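Local structure of baculoviral IAP repeat-containing protein 2 (3M1D) at residues 12-23 / 30-40. The protein is an inhibitor-of-apoptosis protein, also called cIAP1, whose zinc-binding BIR1 domain probably helps it to be recruited by the adaptor TRAF2. Numbering follows the deposited sequence.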
loop_
_atom_site.group_PDB
_atom_site.type_symbol
_atom_site.label_atom_id
_atom_site.label_comp_id
_atom_site.label_asym_id
_atom_site.label_seq_id
_atom_site.Cartn_x
_atom_site.Cartn_y
_atom_site.Cartn_z
ATOM N N GLU A 12 10.358 -2.405 0.442
ATOM C CA GLU A 12 9.612 -1.151 0.551
ATOM C C GLU A 12 10.080 -0.141 -0.483
ATOM O O GLU A 12 9.278 0.637 -1.027
ATOM C CB GLU A 12 9.732 -0.535 1.935
ATOM C CG GLU A 12 8.837 0.696 2.078
ATOM C CD GLU A 12 9.010 1.413 3.399
ATOM O OE1 GLU A 12 9.488 0.789 4.359
ATOM O OE2 GLU A 12 8.658 2.609 3.477
ATOM N N LEU A 13 11.384 -0.162 -0.751
ATOM C CA LEU A 13 11.977 0.748 -1.724
ATOM C C LEU A 13 11.505 0.404 -3.122
ATOM O O LEU A 13 11.161 1.293 -3.896
ATOM C CB LEU A 13 13.513 0.751 -1.630
ATOM C CG LEU A 13 14.041 1.390 -0.335
ATOM C CD1 LEU A 13 15.511 1.119 -0.130
ATOM C CD2 LEU A 13 13.756 2.896 -0.302
ATOM N N TYR A 14 11.470 -0.888 -3.446
ATOM C CA TYR A 14 10.878 -1.310 -4.705
ATOM C C TYR A 14 9.440 -0.836 -4.801
ATOM O O TYR A 14 9.039 -0.282 -5.817
ATOM C CB TYR A 14 10.928 -2.836 -4.913
ATOM C CG TYR A 14 9.976 -3.242 -6.021
ATOM C CD1 TYR A 14 10.250 -2.919 -7.351
ATOM C CD2 TYR A 14 8.772 -3.878 -5.738
ATOM C CE1 TYR A 14 9.362 -3.244 -8.368
ATOM C CE2 TYR A 14 7.878 -4.210 -6.760
ATOM C CZ TYR A 14 8.187 -3.896 -8.064
ATOM O OH TYR A 14 7.310 -4.226 -9.077
ATOM N N ARG A 15 8.650 -1.060 -3.753
ATOM C CA ARG A 15 7.256 -0.618 -3.803
ATOM C C ARG A 15 7.166 0.875 -4.138
ATOM O O ARG A 15 6.376 1.271 -4.993
ATOM C CB ARG A 15 6.506 -0.936 -2.507
ATOM C CG ARG A 15 6.499 -2.422 -2.174
ATOM C CD ARG A 15 5.403 -2.762 -1.183
ATOM N NE ARG A 15 5.731 -2.333 0.174
ATOM C CZ ARG A 15 6.606 -2.954 0.957
ATOM N NH1 ARG A 15 7.272 -4.020 0.509
ATOM N NH2 ARG A 15 6.830 -2.500 2.181
ATOM N N MET A 16 7.967 1.689 -3.459
ATOM C CA MET A 16 8.015 3.126 -3.740
ATOM C C MET A 16 8.263 3.412 -5.225
ATOM O O MET A 16 7.590 4.252 -5.831
ATOM C CB MET A 16 9.091 3.805 -2.887
ATOM C CG MET A 16 9.043 5.329 -2.924
ATOM S SD MET A 16 7.468 5.998 -2.343
ATOM C CE MET A 16 7.644 7.717 -2.817
ATOM N N SER A 17 9.225 2.709 -5.819
ATOM C CA SER A 17 9.526 2.917 -7.229
ATOM C C SER A 17 8.324 2.693 -8.141
ATOM O O SER A 17 8.256 3.279 -9.216
ATOM C CB SER A 17 10.673 2.014 -7.689
ATOM O OG SER A 17 10.172 0.734 -8.018
ATOM N N THR A 18 7.377 1.847 -7.740
ATOM C CA THR A 18 6.253 1.556 -8.629
ATOM C C THR A 18 5.288 2.741 -8.737
ATOM O O THR A 18 4.404 2.753 -9.590
ATOM C CB THR A 18 5.446 0.278 -8.225
ATOM O OG1 THR A 18 4.735 0.512 -7.004
ATOM C CG2 THR A 18 6.358 -0.953 -8.085
ATOM N N TYR A 19 5.448 3.728 -7.865
ATOM C CA TYR A 19 4.532 4.861 -7.862
ATOM C C TYR A 19 4.952 5.968 -8.830
ATOM O O TYR A 19 4.319 7.019 -8.890
ATOM C CB TYR A 19 4.315 5.382 -6.435
ATOM C CG TYR A 19 3.544 4.394 -5.572
ATOM C CD1 TYR A 19 2.152 4.450 -5.484
ATOM C CD2 TYR A 19 4.207 3.382 -4.873
ATOM C CE1 TYR A 19 1.444 3.542 -4.706
ATOM C CE2 TYR A 19 3.509 2.475 -4.092
ATOM C CZ TYR A 19 2.137 2.553 -4.017
ATOM O OH TYR A 19 1.442 1.639 -3.250
ATOM N N SER A 20 5.992 5.713 -9.622
ATOM C CA SER A 20 6.469 6.710 -10.583
ATOM C C SER A 20 5.351 7.197 -11.520
ATOM O O SER A 20 5.331 8.365 -11.922
ATOM C CB SER A 20 7.671 6.185 -11.378
ATOM O OG SER A 20 7.341 5.009 -12.106
ATOM N N THR A 21 4.415 6.307 -11.836
ATOM C CA THR A 21 3.287 6.629 -12.709
ATOM C C THR A 21 1.977 6.869 -11.954
ATOM O O THR A 21 0.933 7.049 -12.577
ATOM C CB THR A 21 3.030 5.496 -13.729
ATOM O OG1 THR A 21 3.005 4.235 -13.045
ATOM C CG2 THR A 21 4.119 5.462 -14.817
ATOM N N PHE A 22 2.021 6.851 -10.624
ATOM C CA PHE A 22 0.815 7.064 -9.816
ATOM C C PHE A 22 0.162 8.387 -10.235
ATOM O O PHE A 22 0.859 9.375 -10.453
ATOM C CB PHE A 22 1.176 7.080 -8.324
ATOM C CG PHE A 22 0.028 6.718 -7.399
ATOM C CD1 PHE A 22 -0.637 5.502 -7.524
ATOM C CD2 PHE A 22 -0.364 7.583 -6.384
ATOM C CE1 PHE A 22 -1.677 5.161 -6.660
ATOM C CE2 PHE A 22 -1.407 7.248 -5.522
ATOM C CZ PHE A 22 -2.059 6.036 -5.660
ATOM N N PRO A 23 -1.176 8.410 -10.372
ATOM C CA PRO A 23 -1.842 9.651 -10.808
ATOM C C PRO A 23 -1.686 10.788 -9.803
ATOM O O PRO A 23 -1.676 10.568 -8.593
ATOM C CB PRO A 23 -3.312 9.248 -10.918
ATOM C CG PRO A 23 -3.306 7.756 -11.000
ATOM C CD PRO A 23 -2.133 7.307 -10.193
ATOM N N GLU A 30 2.202 8.332 -1.505
ATOM C CA GLU A 30 2.779 7.117 -2.058
ATOM C C GLU A 30 3.680 6.438 -1.035
ATOM O O GLU A 30 3.729 5.213 -0.970
ATOM C CB GLU A 30 3.577 7.434 -3.320
ATOM C CG GLU A 30 2.728 7.807 -4.509
ATOM C CD GLU A 30 2.711 9.291 -4.759
ATOM O OE1 GLU A 30 2.545 10.061 -3.783
ATOM O OE2 GLU A 30 2.875 9.682 -5.937
ATOM N N ARG A 31 4.388 7.233 -0.237
ATOM C CA ARG A 31 5.242 6.675 0.798
ATOM C C ARG A 31 4.420 5.896 1.813
ATOM O O ARG A 31 4.809 4.810 2.220
ATOM C CB ARG A 31 6.049 7.762 1.502
ATOM C CG ARG A 31 6.929 8.579 0.570
ATOM C CD ARG A 31 8.013 9.314 1.350
ATOM N NE ARG A 31 8.355 10.609 0.761
ATOM C CZ ARG A 31 7.723 11.749 1.037
ATOM N NH1 ARG A 31 6.704 11.763 1.890
ATOM N NH2 ARG A 31 8.109 12.879 0.455
ATOM N N SER A 32 3.278 6.447 2.215
ATOM C CA SER A 32 2.432 5.758 3.181
ATOM C C SER A 32 1.875 4.467 2.584
ATOM O O SER A 32 1.811 3.443 3.252
ATOM C CB SER A 32 1.305 6.660 3.687
ATOM O OG SER A 32 0.314 6.858 2.699
ATOM N N LEU A 33 1.496 4.515 1.315
ATOM C CA LEU A 33 1.015 3.324 0.645
ATOM C C LEU A 33 2.083 2.240 0.651
ATOM O O LEU A 33 1.820 1.106 1.069
ATOM C CB LEU A 33 0.575 3.653 -0.782
ATOM C CG LEU A 33 -0.733 4.442 -0.792
ATOM C CD1 LEU A 33 -1.004 5.037 -2.161
ATOM C CD2 LEU A 33 -1.898 3.536 -0.342
ATOM N N ALA A 34 3.291 2.603 0.213
ATOM C CA ALA A 34 4.398 1.659 0.110
ATOM C C ALA A 34 4.798 1.101 1.474
ATOM O O ALA A 34 5.105 -0.094 1.607
ATOM C CB ALA A 34 5.603 2.321 -0.581
ATOM N N ARG A 35 4.790 1.964 2.485
ATOM C CA ARG A 35 5.079 1.542 3.850
ATOM C C ARG A 35 4.039 0.555 4.359
ATOM O O ARG A 35 4.360 -0.324 5.156
ATOM C CB ARG A 35 5.143 2.748 4.798
ATOM C CG ARG A 35 6.288 3.701 4.510
ATOM C CD ARG A 35 6.298 4.889 5.474
ATOM N NE ARG A 35 7.223 5.931 5.032
ATOM C CZ ARG A 35 7.311 7.139 5.582
ATOM N NH1 ARG A 35 6.526 7.463 6.603
ATOM N NH2 ARG A 35 8.183 8.026 5.111
ATOM N N ALA A 36 2.793 0.707 3.914
ATOM C CA ALA A 36 1.730 -0.211 4.333
ATOM C C ALA A 36 1.752 -1.530 3.549
ATOM O O ALA A 36 0.885 -2.376 3.735
ATOM C CB ALA A 36 0.362 0.454 4.242
ATOM N N GLY A 37 2.757 -1.692 2.693
ATOM C CA GLY A 37 2.962 -2.931 1.956
ATOM C C GLY A 37 2.405 -2.904 0.550
ATOM O O GLY A 37 2.446 -3.907 -0.157
ATOM N N PHE A 38 1.883 -1.755 0.127
ATOM C CA PHE A 38 1.205 -1.702 -1.166
ATOM C C PHE A 38 2.096 -1.220 -2.296
ATOM O O PHE A 38 2.817 -0.250 -2.142
ATOM C CB PHE A 38 -0.027 -0.796 -1.073
ATOM C CG PHE A 38 -1.109 -1.330 -0.174
ATOM C CD1 PHE A 38 -1.880 -2.412 -0.567
ATOM C CD2 PHE A 38 -1.364 -0.739 1.053
ATOM C CE1 PHE A 38 -2.886 -2.908 0.246
ATOM C CE2 PHE A 38 -2.371 -1.225 1.875
ATOM C CZ PHE A 38 -3.133 -2.315 1.473
ATOM N N TYR A 39 2.034 -1.889 -3.444
ATOM C CA TYR A 39 2.666 -1.356 -4.644
ATOM C C TYR A 39 1.578 -0.962 -5.648
ATOM O O TYR A 39 0.412 -1.357 -5.521
ATOM C CB TYR A 39 3.657 -2.355 -5.260
ATOM C CG TYR A 39 3.022 -3.646 -5.746
ATOM C CD1 TYR A 39 2.407 -3.717 -6.994
ATOM C CD2 TYR A 39 3.048 -4.792 -4.966
ATOM C CE1 TYR A 39 1.822 -4.896 -7.447
ATOM C CE2 TYR A 39 2.464 -5.978 -5.403
ATOM C CZ TYR A 39 1.860 -6.025 -6.645
ATOM O OH TYR A 39 1.282 -7.189 -7.083
ATOM N N TYR A 40 1.961 -0.177 -6.642
ATOM C CA TYR A 40 0.982 0.390 -7.556
ATOM C C TYR A 40 0.798 -0.571 -8.714
ATOM O O TYR A 40 1.777 -1.012 -9.279
ATOM C CB TYR A 40 1.474 1.743 -8.077
ATOM C CG TYR A 40 0.556 2.366 -9.106
ATOM C CD1 TYR A 40 -0.828 2.289 -8.975
ATOM C CD2 TYR A 40 1.074 3.040 -10.197
ATOM C CE1 TYR A 40 -1.668 2.853 -9.917
ATOM C CE2 TYR A 40 0.252 3.621 -11.131
ATOM C CZ TYR A 40 -1.112 3.527 -10.992
ATOM O OH TYR A 40 -1.913 4.112 -11.929
HETATM O O HOH W 1 7.172 -0.711 5.911
HETATM O O HOH W 2 3.238 10.536 -9.082
#
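The carbonyl oxygen of Ala-34 accepts three N-H groups where helix 30-35 ends. Arg-15 grips it side-on: NE lies 2.7 Å from Ala-34 O on a lone pair, and NH2 reaches the same atom at 3.0 Å, with the oxygen close to the guanidinium plane. The third donor is the backbone N of Gly-37, whose positive phi (98°), together with a second bond from Phe-38 N back to Leu-33 O, closes the helix as a Schellman motif. A bend at chi3 (-75°) turns the arginine onto this helix end, and beyond the two segments Asp-8 forms a salt bridge with NH2 while Phe-50 makes a cation-pi contact with the same side chain.

Farther along, Tyr-19 runs inward between helix 30-35 and strand 38-40. Tyr-19 OH donates to Phe-38 O at 2.6 Å, approaching from above the carbonyl plane instead of along a lone pair. One face of the ring receives CB of Tyr-40 in a CH-pi contact, 4.0 Å from the centroid, and the opposite face looks onto Glu-30 O. Thr-18 ties strand 38-40 to the first segment: OG1 accepts an almost straight bond from Tyr-40 N (2.9 Å, 177°) and itself donates to Arg-15 O.

The edge of Phe-22 meets the face of the Tyr-40 ring in a T-shaped pair, centroids 5.0 Å apart, with Phe-22 CD1 over its centre; Tyr-40 OH hydrogen-bonds to Asn-44 O. Phe-22 CZ also packs on Leu-33 CD1. The side chain of Phe-38 packs on Cys-49 and His-69, two of the zinc ligands. Helix 9-17 and helix 30-35 pack beside the first strand of the three-stranded antiparallel sheet in the zinc-binding BIR fold.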